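PrgB (Enterococcus faecalis, PDB 6EVU) is a cell-wall-anchored adhesin that promotes aggregation, biofilm formation and conjugation by binding and compacting DNA, the piece here being its adhesin domain. Local coordinates at residues K170-I175 with S281-M286; A129-E134 with I154-I159. One frame throughout, in Å; residues are numbered along the deposited sequence.

Contact 1: K170-I175 with S281-M286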
loop_
_atom_site.group_PDB
_atom_site.type_symbol
_atom_site.label_atom_id
_atom_site.label_comp_id
_atom_site.label_asym_id
_atom_site.label_seq_id
_atom_site.Cartn_x
_atom_site.Cartn_y
_atom_site.Cartn_z
ATOM N N LYS A 170 9.561 3.684 0.755
ATOM C CA LYS A 170 8.644 3.620 1.903
ATOM C C LYS A 170 7.839 4.905 2.042
ATOM O O LYS A 170 8.388 6.000 1.921
ATOM C CB LYS A 170 9.394 3.294 3.211
ATOM C CG LYS A 170 8.385 2.926 4.337
ATOM C CD LYS A 170 9.070 2.397 5.576
ATOM C CE LYS A 170 9.648 3.500 6.438
ATOM N NZ LYS A 170 10.283 2.937 7.728
ATOM N N THR A 171 6.526 4.763 2.273
ATOM C CA THR A 171 5.565 5.847 2.346
ATOM C C THR A 171 4.694 5.627 3.575
ATOM O O THR A 171 4.161 4.518 3.761
ATOM C CB THR A 171 4.661 5.901 1.100
ATOM O OG1 THR A 171 5.495 5.969 -0.092
ATOM C CG2 THR A 171 3.755 7.105 1.150
ATOM N N ARG A 172 4.496 6.685 4.361
ATOM C CA ARG A 172 3.529 6.657 5.466
ATOM C C ARG A 172 2.172 7.094 4.933
ATOM O O ARG A 172 2.054 8.055 4.146
ATOM C CB ARG A 172 3.968 7.586 6.626
ATOM C CG ARG A 172 2.951 7.472 7.820
ATOM C CD ARG A 172 3.633 7.895 9.103
ATOM N NE ARG A 172 4.013 9.284 8.987
ATOM C CZ ARG A 172 4.917 9.897 9.748
ATOM N NH1 ARG A 172 5.579 9.237 10.707
ATOM N NH2 ARG A 172 5.161 11.186 9.529
ATOM N N LEU A 173 1.126 6.350 5.326
ATOM C CA LEU A 173 -0.251 6.683 4.977
ATOM C C LEU A 173 -1.058 6.823 6.265
ATOM O O LEU A 173 -1.094 5.885 7.088
ATOM C CB LEU A 173 -0.889 5.612 4.055
ATOM C CG LEU A 173 -2.392 5.736 3.778
ATOM C CD1 LEU A 173 -2.740 7.103 3.127
ATOM C CD2 LEU A 173 -2.758 4.648 2.818
ATOM N N THR A 174 -1.669 7.996 6.452
ATOM C CA THR A 174 -2.578 8.236 7.585
ATOM C C THR A 174 -3.909 8.674 7.019
ATOM O O THR A 174 -3.956 9.554 6.154
ATOM C CB THR A 174 -2.022 9.342 8.488
ATOM O OG1 THR A 174 -0.684 9.015 8.910
ATOM C CG2 THR A 174 -2.965 9.553 9.685
ATOM N N ILE A 175 -5.008 8.036 7.469
ATOM C CA ILE A 175 -6.326 8.201 6.848
ATOM C C ILE A 175 -7.294 8.781 7.870
ATOM O O ILE A 175 -7.350 8.315 9.012
ATOM C CB ILE A 175 -6.859 6.859 6.316
ATOM C CG1 ILE A 175 -5.959 6.356 5.178
ATOM C CG2 ILE A 175 -8.364 6.977 5.819
ATOM C CD1 ILE A 175 -6.086 4.848 4.859
ATOM N N SER A 281 -3.091 4.459 10.572
ATOM C CA SER A 281 -1.810 5.034 10.119
ATOM C C SER A 281 -0.765 3.933 10.096
ATOM O O SER A 281 -0.667 3.173 11.058
ATOM C CB SER A 281 -1.366 6.135 11.052
ATOM O OG SER A 281 -0.195 6.787 10.537
ATOM N N PHE A 282 -0.031 3.807 9.003
ATOM C CA PHE A 282 0.942 2.721 8.867
ATOM C C PHE A 282 1.820 3.082 7.679
ATOM O O PHE A 282 1.548 4.066 6.970
ATOM C CB PHE A 282 0.255 1.365 8.655
ATOM C CG PHE A 282 -0.567 1.318 7.393
ATOM C CD1 PHE A 282 -1.848 1.831 7.354
ATOM C CD2 PHE A 282 -0.006 0.772 6.221
ATOM C CE1 PHE A 282 -2.581 1.854 6.173
ATOM C CE2 PHE A 282 -0.721 0.763 5.023
ATOM C CZ PHE A 282 -2.013 1.317 4.991
ATOM N N SER A 283 2.898 2.298 7.464
ATOM C CA SER A 283 3.706 2.528 6.254
ATOM C C SER A 283 3.706 1.336 5.306
ATOM O O SER A 283 3.533 0.172 5.715
ATOM C CB SER A 283 5.158 2.892 6.621
ATOM O OG SER A 283 5.125 4.098 7.334
ATOM N N PHE A 284 3.917 1.610 4.016
ATOM C CA PHE A 284 4.026 0.513 3.049
ATOM C C PHE A 284 5.224 0.782 2.150
ATOM O O PHE A 284 5.630 1.926 1.970
ATOM C CB PHE A 284 2.713 0.302 2.229
ATOM C CG PHE A 284 2.294 1.533 1.418
ATOM C CD1 PHE A 284 2.738 1.704 0.130
ATOM C CD2 PHE A 284 1.457 2.484 1.988
ATOM C CE1 PHE A 284 2.350 2.828 -0.618
ATOM C CE2 PHE A 284 1.044 3.629 1.226
ATOM C CZ PHE A 284 1.528 3.777 -0.068
ATOM N N GLY A 285 5.757 -0.242 1.506
ATOM C CA GLY A 285 6.918 0.023 0.692
ATOM C C GLY A 285 7.455 -1.199 -0.008
ATOM O O GLY A 285 6.739 -2.190 -0.235
ATOM N N MET A 286 8.676 -1.039 -0.483
ATOM C CA MET A 286 9.382 -2.098 -1.188
ATOM C C MET A 286 10.804 -2.171 -0.657
ATOM O O MET A 286 11.463 -1.137 -0.526
ATOM C CB MET A 286 9.402 -1.855 -2.704
ATOM C CG MET A 286 8.042 -1.397 -3.248
ATOM S SD MET A 286 8.194 -0.939 -5.023
ATOM C CE MET A 286 8.353 -2.584 -5.784
HETATM O O HOH W 1 5.811 3.231 -0.639
#
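Phe284 lies beside Thr171 and Leu173 on the buried face of an antiparallel pair formed by 170-175 and 281-286. From its CB, chi1 of 60° places CG in the crowded position between the backbone N and the carbonyl carbon, and the ring leans across to the other strand. CD2 passes 3.8 Å from Thr171 O, CE2 reaches Leu173 CB at 4.0 Å in the plane of the ring, and CZ at the tip meets Thr171 CB. That CB lies over one ring face, offset toward the rim, a CH-pi contact. A flat ring suits this place because its face packs on Thr171 while its edge meets Leu173. Phe282 lies side by side with Leu173, whose CD2 touches Phe282 CZ at 4.0 Å.

Between the strands, Leu173 N donates to Phe282 O at 2.8 Å in an almost straight bond (177°), and Thr171 pairs both ways with Phe284. A water accepts from Thr171 OG1 and donates to Phe284 O, so the buried Thr171 hydroxyl has a hydrogen-bond acceptor. The opposite, more polar face holds Lys170 and Arg172, salt-bridged to Asp216 and Glu134; Thr174 OG1 and Ser281 OG, on short side chains, hydrogen-bond directly at 2.8 Å, while Ser283 OG hydrogen-bonds Gln136 OE1. Strand 124-137 flanks 170-175, strand 211-215 flanks 281-286, and Phe302 of strand 299-302 stacks on Phe284 from the second sheet.

Contact 2: A129-E134 with I154-I159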
loop_
_atom_site.group_PDB
_atom_site.type_symbol
_atom_site.label_atom_id
_atom_site.label_comp_id
_atom_site.label_asym_id
_atom_site.label_seq_id
_atom_site.Cartn_x
_atom_site.Cartn_y
_atom_site.Cartn_z
ATOM N N ALA A 129 -13.075 11.491 2.911
ATOM C CA ALA A 129 -11.866 10.985 3.563
ATOM C C ALA A 129 -10.641 11.781 3.123
ATOM O O ALA A 129 -10.586 12.305 2.021
ATOM C CB ALA A 129 -11.669 9.488 3.253
ATOM N N GLU A 130 -9.675 11.897 4.031
ATOM C CA GLU A 130 -8.357 12.471 3.755
ATOM C C GLU A 130 -7.325 11.376 3.850
ATOM O O GLU A 130 -7.215 10.726 4.890
ATOM C CB GLU A 130 -8.025 13.567 4.766
ATOM C CG GLU A 130 -8.834 14.820 4.503
ATOM C CD GLU A 130 -8.667 15.892 5.576
ATOM O OE1 GLU A 130 -8.096 15.589 6.647
ATOM O OE2 GLU A 130 -9.135 17.041 5.362
ATOM N N PHE A 131 -6.610 11.125 2.742
ATOM C CA PHE A 131 -5.474 10.201 2.734
ATOM C C PHE A 131 -4.204 11.046 2.707
ATOM O O PHE A 131 -3.965 11.742 1.726
ATOM C CB PHE A 131 -5.556 9.345 1.470
ATOM C CG PHE A 131 -6.594 8.242 1.524
ATOM C CD1 PHE A 131 -7.937 8.488 1.825
ATOM C CD2 PHE A 131 -6.179 6.929 1.282
ATOM C CE1 PHE A 131 -8.861 7.410 1.889
ATOM C CE2 PHE A 131 -7.108 5.858 1.373
ATOM C CZ PHE A 131 -8.422 6.132 1.631
ATOM N N VAL A 132 -3.391 10.990 3.760
ATOM C CA VAL A 132 -2.160 11.773 3.852
ATOM C C VAL A 132 -0.976 10.862 3.637
ATOM O O VAL A 132 -0.754 9.900 4.391
ATOM C CB VAL A 132 -2.047 12.480 5.205
ATOM C CG1 VAL A 132 -0.709 13.256 5.280
ATOM C CG2 VAL A 132 -3.307 13.364 5.395
ATOM N N TYR A 133 -0.222 11.159 2.576
ATOM C CA TYR A 133 0.965 10.405 2.162
ATOM C C TYR A 133 2.214 11.195 2.499
ATOM O O TYR A 133 2.293 12.366 2.178
ATOM C CB TYR A 133 0.934 10.202 0.654
ATOM C CG TYR A 133 -0.241 9.379 0.210
ATOM C CD1 TYR A 133 -1.483 9.969 -0.121
ATOM C CD2 TYR A 133 -0.080 7.988 0.038
ATOM C CE1 TYR A 133 -2.552 9.150 -0.597
ATOM C CE2 TYR A 133 -1.148 7.215 -0.397
ATOM C CZ TYR A 133 -2.339 7.807 -0.710
ATOM O OH TYR A 133 -3.431 7.121 -1.163
ATOM N N GLU A 134 3.188 10.531 3.129
ATOM C CA GLU A 134 4.436 11.187 3.433
ATOM C C GLU A 134 5.563 10.251 3.069
ATOM O O GLU A 134 5.660 9.152 3.622
ATOM C CB GLU A 134 4.508 11.605 4.910
ATOM C CG GLU A 134 5.717 12.460 5.125
ATOM C CD GLU A 134 5.754 13.140 6.477
ATOM O OE1 GLU A 134 4.732 13.153 7.245
ATOM O OE2 GLU A 134 6.859 13.694 6.776
ATOM N N ILE A 154 -10.553 3.164 -3.631
ATOM C CA ILE A 154 -10.305 1.738 -3.456
ATOM C C ILE A 154 -9.198 1.237 -4.372
ATOM O O ILE A 154 -8.654 0.153 -4.130
ATOM C CB ILE A 154 -11.611 0.959 -3.701
ATOM C CG1 ILE A 154 -12.726 1.553 -2.841
ATOM C CG2 ILE A 154 -11.430 -0.509 -3.420
ATOM C CD1 ILE A 154 -12.423 1.529 -1.333
ATOM N N ILE A 155 -8.855 1.992 -5.412
ATOM C CA ILE A 155 -7.617 1.755 -6.149
ATOM C C ILE A 155 -6.442 2.475 -5.490
ATOM O O ILE A 155 -5.324 1.928 -5.379
ATOM C CB ILE A 155 -7.839 2.224 -7.600
ATOM C CG1 ILE A 155 -8.855 1.314 -8.316
ATOM C CG2 ILE A 155 -6.513 2.318 -8.405
ATOM C CD1 ILE A 155 -9.239 1.797 -9.707
ATOM N N THR A 156 -6.713 3.676 -4.996
ATOM C CA THR A 156 -5.846 4.428 -4.082
ATOM C C THR A 156 -4.582 5.052 -4.710
ATOM O O THR A 156 -4.631 6.195 -5.139
ATOM C CB THR A 156 -5.480 3.527 -2.867
ATOM O OG1 THR A 156 -6.651 2.697 -2.582
ATOM C CG2 THR A 156 -5.157 4.318 -1.599
ATOM N N ALA A 157 -3.466 4.358 -4.722
ATOM C CA ALA A 157 -2.200 5.007 -5.067
ATOM C C ALA A 157 -1.271 4.069 -5.819
ATOM O O ALA A 157 -1.165 2.890 -5.486
ATOM C CB ALA A 157 -1.467 5.487 -3.822
ATOM N N PHE A 158 -0.509 4.629 -6.755
ATOM C CA PHE A 158 0.649 3.953 -7.340
ATOM C C PHE A 158 1.849 4.807 -7.026
ATOM O O PHE A 158 1.801 6.017 -7.242
ATOM C CB PHE A 158 0.496 3.806 -8.859
ATOM C CG PHE A 158 -0.648 2.901 -9.281
ATOM C CD1 PHE A 158 -1.950 3.377 -9.238
ATOM C CD2 PHE A 158 -0.419 1.585 -9.752
ATOM C CE1 PHE A 158 -3.047 2.543 -9.668
ATOM C CE2 PHE A 158 -1.515 0.743 -10.134
ATOM C CZ PHE A 158 -2.794 1.231 -10.089
ATOM N N ILE A 159 2.910 4.213 -6.470
ATOM C CA ILE A 159 4.037 5.015 -5.987
ATOM C C ILE A 159 5.330 4.394 -6.477
ATOM O O ILE A 159 5.529 3.171 -6.397
ATOM C CB ILE A 159 3.991 5.128 -4.435
ATOM C CG1 ILE A 159 2.769 6.034 -4.033
ATOM C CG2 ILE A 159 5.358 5.681 -3.831
ATOM C CD1 ILE A 159 2.486 6.139 -2.602
HETATM O O HOH W 2 -5.077 8.136 -3.131
#
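Tyr133 and Phe131 both turn CG anti to their carbonyl carbons (chi1 -63° and -76°), and from CB atoms already directed at 154-159 their rings project into the core between the two sheets of a beta sandwich. Strand 124-137 belongs to one antiparallel sheet and strand 157-160 to the other, so no backbone hydrogen bond joins the segments; the nearest CA atoms, those of Phe131 and Thr156, are 8.9 Å apart. Long, flat side chains suit such a gap. Tyr133 meets three residues in succession: CD2 touches Ile159 CD1 at 4.1 Å, CE2 packs on Ala157 CB at 3.8 Å, and OH comes to 3.3 Å from Thr156 CG2. The small methyl of Ala157 leaves room for the ring, whereas the longer arm of Ile159 brings its CD1 to it.

Thr156, in the loop just before the strand, has its CG2 anti to the backbone N, and this methyl meets both aromatic side chains, approaching Phe131 CE2 at 3.9 Å. Its OG1 hydrogen-bonds with Pro153 O and Phe304 N, giving the buried hydroxyl polar partners while the methyl serves the apolar core. A phenol also brings a polar tip into this core: one water joins Tyr133 OH to Thr156 O, 2.8 Å from each, and donates to the carbonyl.

How the contacts relate
Contact 1 joins neighbouring strands within one sheet, whereas contact 2 crosses from that sheet to the other; their centres are about 9 Å apart. Strand 169-179 lies beside strand 124-137, and Val132 N approaches Thr174 O at 2.8 Å, a probable hydrogen bond. On the polar face Arg172 NH2 forms a salt bridge with Glu134 OE1 at 3.0 Å. On the core face Phe284 CZ packs against Ile159 CD1 at 3.6 Å, so the Phe284 side of contact 1 and the intersheet packing of contact 2 share one apolar interior. Both lie in the adhesin domain's glucan-binding protein C family region, where contact 1 holds strands together within a sheet and contact 2 packs that sheet on the other.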